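Local coordinates for TadZ (Pseudomonas aeruginosa, PDB 4LDA), which probably takes part in pilus assembly as an ATP-binding, ATP-hydrolysing protein, of which this chain is the CheY-like N-terminal receiver-type domain, at residues A[5-10]-A[45-50]; A[51-56]-A[81-86]. One frame throughout, in Å; residues are numbered along the deposited sequence.

Contact 1 of 2, residues A[5-10]-A[45-50]; sequences NFVALT and DVTAAG
The side-chain amide of Asn5 reaches the end of helix 37-47, where ND2 donates to Thr47 O at 2.9 Å. The bond is nearly straight, 164° at the hydrogen; it arrives in the carbonyl plane on a lone pair, and the oxygen lies almost in the plane of the Asn5 amide. An amide side chain suits this place because its other end, OD1, accepts from Gln28 NE2 on strand 27-31, which ties the amide down at both ends. A water accepts from Asn5 N and gives a weak bond to Ala48 O. Thr47 OG1 takes the position between backbone N and carbonyl carbon (chi1 65°), where it bonds back to Leu43 O.

The helix ends here in a Schellman motif with Ala48, at positive phi, as the C-prime residue; it turns the chain from helix 37-47 toward strand 51-55, within the beta-alpha succession of a CheY-like fold.

Close to the strand backbone, Asn5 O receives a CA-H...O contact from Ala49 CA at 3.4 Å and has Ala49 CB 3.3 Å away, a fit that suits a short methyl. Apolar contact is small: Val7 CG2 lies 3.8 Å from Ala49 CB, and the same methyl passes 3.9 Å from Thr47 OG1.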
loop_
_atom_site.group_PDB
_atom_site.type_symbol
_atom_site.label_atom_id
_atom_site.label_comp_id
_atom_site.label_asym_id
_atom_site.label_seq_id
_atom_site.Cartn_x
_atom_site.Cartn_y
_atom_site.Cartn_z
ATOM N N ASN A 5 9.353 -5.712 4.806
ATOM C CA ASN A 5 8.238 -6.472 4.269
ATOM C C ASN A 5 7.150 -5.489 3.921
ATOM O O ASN A 5 6.913 -4.553 4.686
ATOM C CB ASN A 5 7.737 -7.560 5.224
ATOM C CG ASN A 5 8.633 -8.758 5.343
ATOM O OD1 ASN A 5 9.265 -9.200 4.364
ATOM N ND2 ASN A 5 8.642 -9.360 6.532
ATOM N N PHE A 6 6.565 -5.631 2.730
ATOM C CA PHE A 6 5.444 -4.818 2.252
ATOM C C PHE A 6 4.261 -5.731 2.056
ATOM O O PHE A 6 4.465 -6.889 1.674
ATOM C CB PHE A 6 5.781 -4.070 0.956
ATOM C CG PHE A 6 7.150 -3.436 0.885
ATOM C CD1 PHE A 6 7.384 -2.185 1.434
ATOM C CD2 PHE A 6 8.191 -4.065 0.220
ATOM C CE1 PHE A 6 8.646 -1.602 1.365
ATOM C CE2 PHE A 6 9.452 -3.467 0.136
ATOM C CZ PHE A 6 9.667 -2.239 0.704
ATOM N N VAL A 7 3.038 -5.249 2.332
ATOM C CA VAL A 7 1.825 -6.045 2.146
ATOM C C VAL A 7 1.075 -5.439 0.962
ATOM O O VAL A 7 1.057 -4.226 0.817
ATOM C CB VAL A 7 0.976 -6.149 3.445
ATOM C CG1 VAL A 7 -0.338 -6.875 3.207
ATOM C CG2 VAL A 7 1.768 -6.875 4.519
ATOM N N ALA A 8 0.515 -6.292 0.089
ATOM C CA ALA A 8 -0.189 -5.834 -1.098
ATOM C C ALA A 8 -1.561 -6.477 -1.270
ATOM O O ALA A 8 -1.692 -7.701 -1.314
ATOM C CB ALA A 8 0.643 -6.122 -2.330
ATOM N N LEU A 9 -2.581 -5.614 -1.394
ATOM C CA LEU A 9 -3.957 -5.950 -1.728
ATOM C C LEU A 9 -4.133 -5.552 -3.170
ATOM O O LEU A 9 -4.343 -4.378 -3.461
ATOM C CB LEU A 9 -4.966 -5.259 -0.796
ATOM C CG LEU A 9 -4.892 -5.564 0.667
ATOM C CD1 LEU A 9 -5.659 -4.524 1.459
ATOM C CD2 LEU A 9 -5.425 -6.962 0.931
ATOM N N THR A 10 -3.880 -6.486 -4.077
ATOM C CA THR A 10 -3.920 -6.253 -5.517
ATOM C C THR A 10 -5.225 -6.767 -6.074
ATOM O O THR A 10 -5.817 -7.689 -5.489
ATOM C CB THR A 10 -2.711 -6.928 -6.184
ATOM O OG1 THR A 10 -2.679 -8.318 -5.821
ATOM C CG2 THR A 10 -1.392 -6.263 -5.799
ATOM N N ASP A 45 1.318 -7.417 11.376
ATOM C CA ASP A 45 2.028 -7.628 12.635
ATOM C C ASP A 45 3.100 -8.711 12.526
ATOM O O ASP A 45 4.211 -8.486 13.006
ATOM C CB ASP A 45 1.045 -8.001 13.759
ATOM C CG ASP A 45 0.070 -6.907 14.200
ATOM O OD1 ASP A 45 0.269 -5.722 13.807
ATOM O OD2 ASP A 45 -0.880 -7.230 14.948
ATOM N N VAL A 46 2.788 -9.865 11.902
ATOM C CA VAL A 46 3.716 -10.997 11.787
ATOM C C VAL A 46 4.868 -10.644 10.820
ATOM O O VAL A 46 5.995 -11.053 11.077
ATOM C CB VAL A 46 2.989 -12.316 11.383
ATOM C CG1 VAL A 46 2.447 -12.286 9.957
ATOM C CG2 VAL A 46 3.875 -13.538 11.603
ATOM N N THR A 47 4.607 -9.856 9.763
ATOM C CA THR A 47 5.639 -9.458 8.795
ATOM C C THR A 47 6.315 -8.156 9.208
ATOM O O THR A 47 7.288 -7.772 8.563
ATOM C CB THR A 47 5.059 -9.312 7.378
ATOM O OG1 THR A 47 4.110 -8.244 7.331
ATOM C CG2 THR A 47 4.451 -10.594 6.860
ATOM N N ALA A 48 5.803 -7.469 10.260
ATOM C CA ALA A 48 6.290 -6.178 10.800
ATOM C C ALA A 48 6.387 -5.114 9.658
ATOM O O ALA A 48 7.313 -4.298 9.592
ATOM C CB ALA A 48 7.627 -6.359 11.519
ATOM N N ALA A 49 5.387 -5.153 8.769
ATOM C CA ALA A 49 5.256 -4.304 7.599
ATOM C C ALA A 49 4.823 -2.898 7.987
ATOM O O ALA A 49 3.880 -2.736 8.779
ATOM C CB ALA A 49 4.250 -4.916 6.641
ATOM N N GLY A 50 5.519 -1.903 7.421
ATOM C CA GLY A 50 5.231 -0.481 7.651
ATOM C C GLY A 50 4.547 0.194 6.470
ATOM O O GLY A 50 4.087 1.340 6.575
HETATM O O HOH W 1 9.916 -5.475 7.851
#

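Contact 2 of 2, residues A[51-56]-A[81-86]; sequences VLFISL and VAIGDG
Phe53 and Val81 lie side by side and point the same way from neighbouring parallel strands, with ring atom CD1 3.7 Å from Val81 CB. CE1 and Val81 CG1 join the same contact, so CD1 and CE1 both meet CB and CG1 of the beta-branched valine. Further along the same face, Ile83 CD1, at the end of its chain, reaches Phe53 CB at 3.8 Å. On the other face Leu56 CD1 touches Ala82 CB at 3.8 Å, a small methyl matched to a long branched chain.

These side chains are set in register by a parallel ladder. Val81 N donates to Leu52 O, Ile54 N to Val81 O at 3.0 Å, Ile83 N to Ile54 O, and Leu56 N to Ile83 O at 2.8 Å. The short strand axes are turned 27° against each other, the twist between neighbours in the sheet. The last three of these carbonyls, Val81 O, Ile54 O and Ile83 O, also receive a CA-H, from Phe53, Ala82 and Ser55 respectively. Past the ladder, Gly84, having no CB, lets its CA come within 3.6 Å of Leu56 O. A water donates to Leu56 O at 2.7 Å and accepts from Asp85 N.

Ser55 OG turns to Glu15 OE2, a polar partner for a buried hydroxyl. Strands 51-55 and 79-83 form a beta-alpha-beta unit with helix 61-74, whose Val68 and Gln64 meet Ile54; on the opposite face Ile117 of helix 110-121 packs on Phe53, Leu116 and Leu120 of that helix meet Val81, and strand 102-104 follows beside strand 79-83.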
loop_
_atom_site.group_PDB
_atom_site.type_symbol
_atom_site.label_atom_id
_atom_site.label_comp_id
_atom_site.label_asym_id
_atom_site.label_seq_id
_atom_site.Cartn_x
_atom_site.Cartn_y
_atom_site.Cartn_z
ATOM N N VAL A 51 4.499 -0.525 5.318
ATOM C CA VAL A 51 3.873 -0.049 4.086
ATOM C C VAL A 51 2.883 -1.101 3.593
ATOM O O VAL A 51 3.222 -2.291 3.527
ATOM C CB VAL A 51 4.903 0.309 2.981
ATOM C CG1 VAL A 51 4.207 0.788 1.692
ATOM C CG2 VAL A 51 5.906 1.340 3.490
ATOM N N LEU A 52 1.655 -0.641 3.240
ATOM C CA LEU A 52 0.609 -1.462 2.659
ATOM C C LEU A 52 0.168 -0.844 1.336
ATOM O O LEU A 52 -0.204 0.331 1.293
ATOM C CB LEU A 52 -0.583 -1.654 3.615
ATOM C CG LEU A 52 -1.720 -2.526 3.081
ATOM C CD1 LEU A 52 -2.095 -3.571 4.072
ATOM C CD2 LEU A 52 -2.946 -1.701 2.722
ATOM N N PHE A 53 0.203 -1.646 0.263
ATOM C CA PHE A 53 -0.270 -1.257 -1.058
ATOM C C PHE A 53 -1.705 -1.762 -1.231
ATOM O O PHE A 53 -1.986 -2.909 -0.917
ATOM C CB PHE A 53 0.658 -1.791 -2.153
ATOM C CG PHE A 53 2.040 -1.198 -2.101
ATOM C CD1 PHE A 53 2.313 0.018 -2.714
ATOM C CD2 PHE A 53 3.078 -1.871 -1.462
ATOM C CE1 PHE A 53 3.592 0.563 -2.673
ATOM C CE2 PHE A 53 4.358 -1.321 -1.410
ATOM C CZ PHE A 53 4.611 -0.121 -2.027
ATOM N N ILE A 54 -2.617 -0.895 -1.674
ATOM C CA ILE A 54 -4.008 -1.291 -1.891
ATOM C C ILE A 54 -4.445 -0.784 -3.277
ATOM O O ILE A 54 -4.309 0.390 -3.592
ATOM C CB ILE A 54 -4.971 -0.846 -0.758
ATOM C CG1 ILE A 54 -6.385 -1.515 -0.926
ATOM C CG2 ILE A 54 -5.002 0.696 -0.576
ATOM C CD1 ILE A 54 -7.350 -1.317 0.216
ATOM N N SER A 55 -4.902 -1.712 -4.115
ATOM C CA SER A 55 -5.363 -1.423 -5.463
ATOM C C SER A 55 -6.831 -0.969 -5.389
ATOM O O SER A 55 -7.688 -1.682 -4.850
ATOM C CB SER A 55 -5.165 -2.635 -6.366
ATOM O OG SER A 55 -5.442 -2.277 -7.706
ATOM N N LEU A 56 -7.086 0.243 -5.889
ATOM C CA LEU A 56 -8.390 0.896 -5.900
ATOM C C LEU A 56 -8.907 1.177 -7.316
ATOM O O LEU A 56 -8.167 1.623 -8.200
ATOM C CB LEU A 56 -8.331 2.226 -5.130
ATOM C CG LEU A 56 -8.015 2.167 -3.643
ATOM C CD1 LEU A 56 -7.951 3.557 -3.061
ATOM C CD2 LEU A 56 -9.050 1.362 -2.892
ATOM N N VAL A 81 -0.369 3.083 0.619
ATOM C CA VAL A 81 -0.135 3.589 -0.737
ATOM C C VAL A 81 -1.194 2.993 -1.660
ATOM O O VAL A 81 -1.264 1.775 -1.810
ATOM C CB VAL A 81 1.308 3.293 -1.256
ATOM C CG1 VAL A 81 1.510 3.859 -2.658
ATOM C CG2 VAL A 81 2.371 3.841 -0.301
ATOM N N ALA A 82 -2.024 3.850 -2.266
ATOM C CA ALA A 82 -3.071 3.400 -3.186
ATOM C C ALA A 82 -2.516 3.215 -4.594
ATOM O O ALA A 82 -1.597 3.917 -4.991
ATOM C CB ALA A 82 -4.225 4.391 -3.200
ATOM N N ILE A 83 -3.046 2.236 -5.320
ATOM C CA ILE A 83 -2.679 1.906 -6.700
ATOM C C ILE A 83 -3.956 2.049 -7.535
ATOM O O ILE A 83 -4.955 1.416 -7.224
ATOM C CB ILE A 83 -2.021 0.496 -6.829
ATOM C CG1 ILE A 83 -0.775 0.332 -5.953
ATOM C CG2 ILE A 83 -1.729 0.117 -8.294
ATOM C CD1 ILE A 83 -0.405 -1.172 -5.707
ATOM N N GLY A 84 -3.970 2.984 -8.471
ATOM C CA GLY A 84 -5.148 3.189 -9.285
ATOM C C GLY A 84 -4.920 4.147 -10.424
ATOM O O GLY A 84 -3.796 4.612 -10.645
ATOM N N ASP A 85 -6.013 4.464 -11.123
ATOM C CA ASP A 85 -6.061 5.356 -12.271
ATOM C C ASP A 85 -5.718 6.808 -11.864
ATOM O O ASP A 85 -6.506 7.479 -11.197
ATOM C CB ASP A 85 -7.471 5.266 -12.898
ATOM C CG ASP A 85 -7.684 6.031 -14.193
ATOM O OD1 ASP A 85 -6.673 6.451 -14.813
ATOM O OD2 ASP A 85 -8.866 6.182 -14.612
ATOM N N GLY A 86 -4.555 7.275 -12.323
ATOM C CA GLY A 86 -4.059 8.623 -12.086
ATOM C C GLY A 86 -4.811 9.718 -12.825
ATOM O O GLY A 86 -4.589 10.910 -12.572
HETATM O O HOH W 2 -8.276 2.715 -10.673
#

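How the contacts relate
Contact 1 closes before contact 2 opens along the chain, yet both feed the same parallel sheet, because strand 4-9 lies next to strand 51-55. Their centres are 14 Å apart. Two probable backbone hydrogen bonds join them directly, Val7 O to Phe53 N at 2.8 Å and Leu9 O to Ser55 N at 2.8 Å. Side chains continue the join: Leu9 CD1 meets Ile54 CD1 at 3.8 Å, and Val7 CG1 packs on Leu52 CD1. Helix 37-47 and strand 51-55 follow each other in the chain, and the turn at 45-50 leads into the middle strand of the sheet, whose two edges are paired with strand 4-9 and strand 79-83 within this single receiver-like domain.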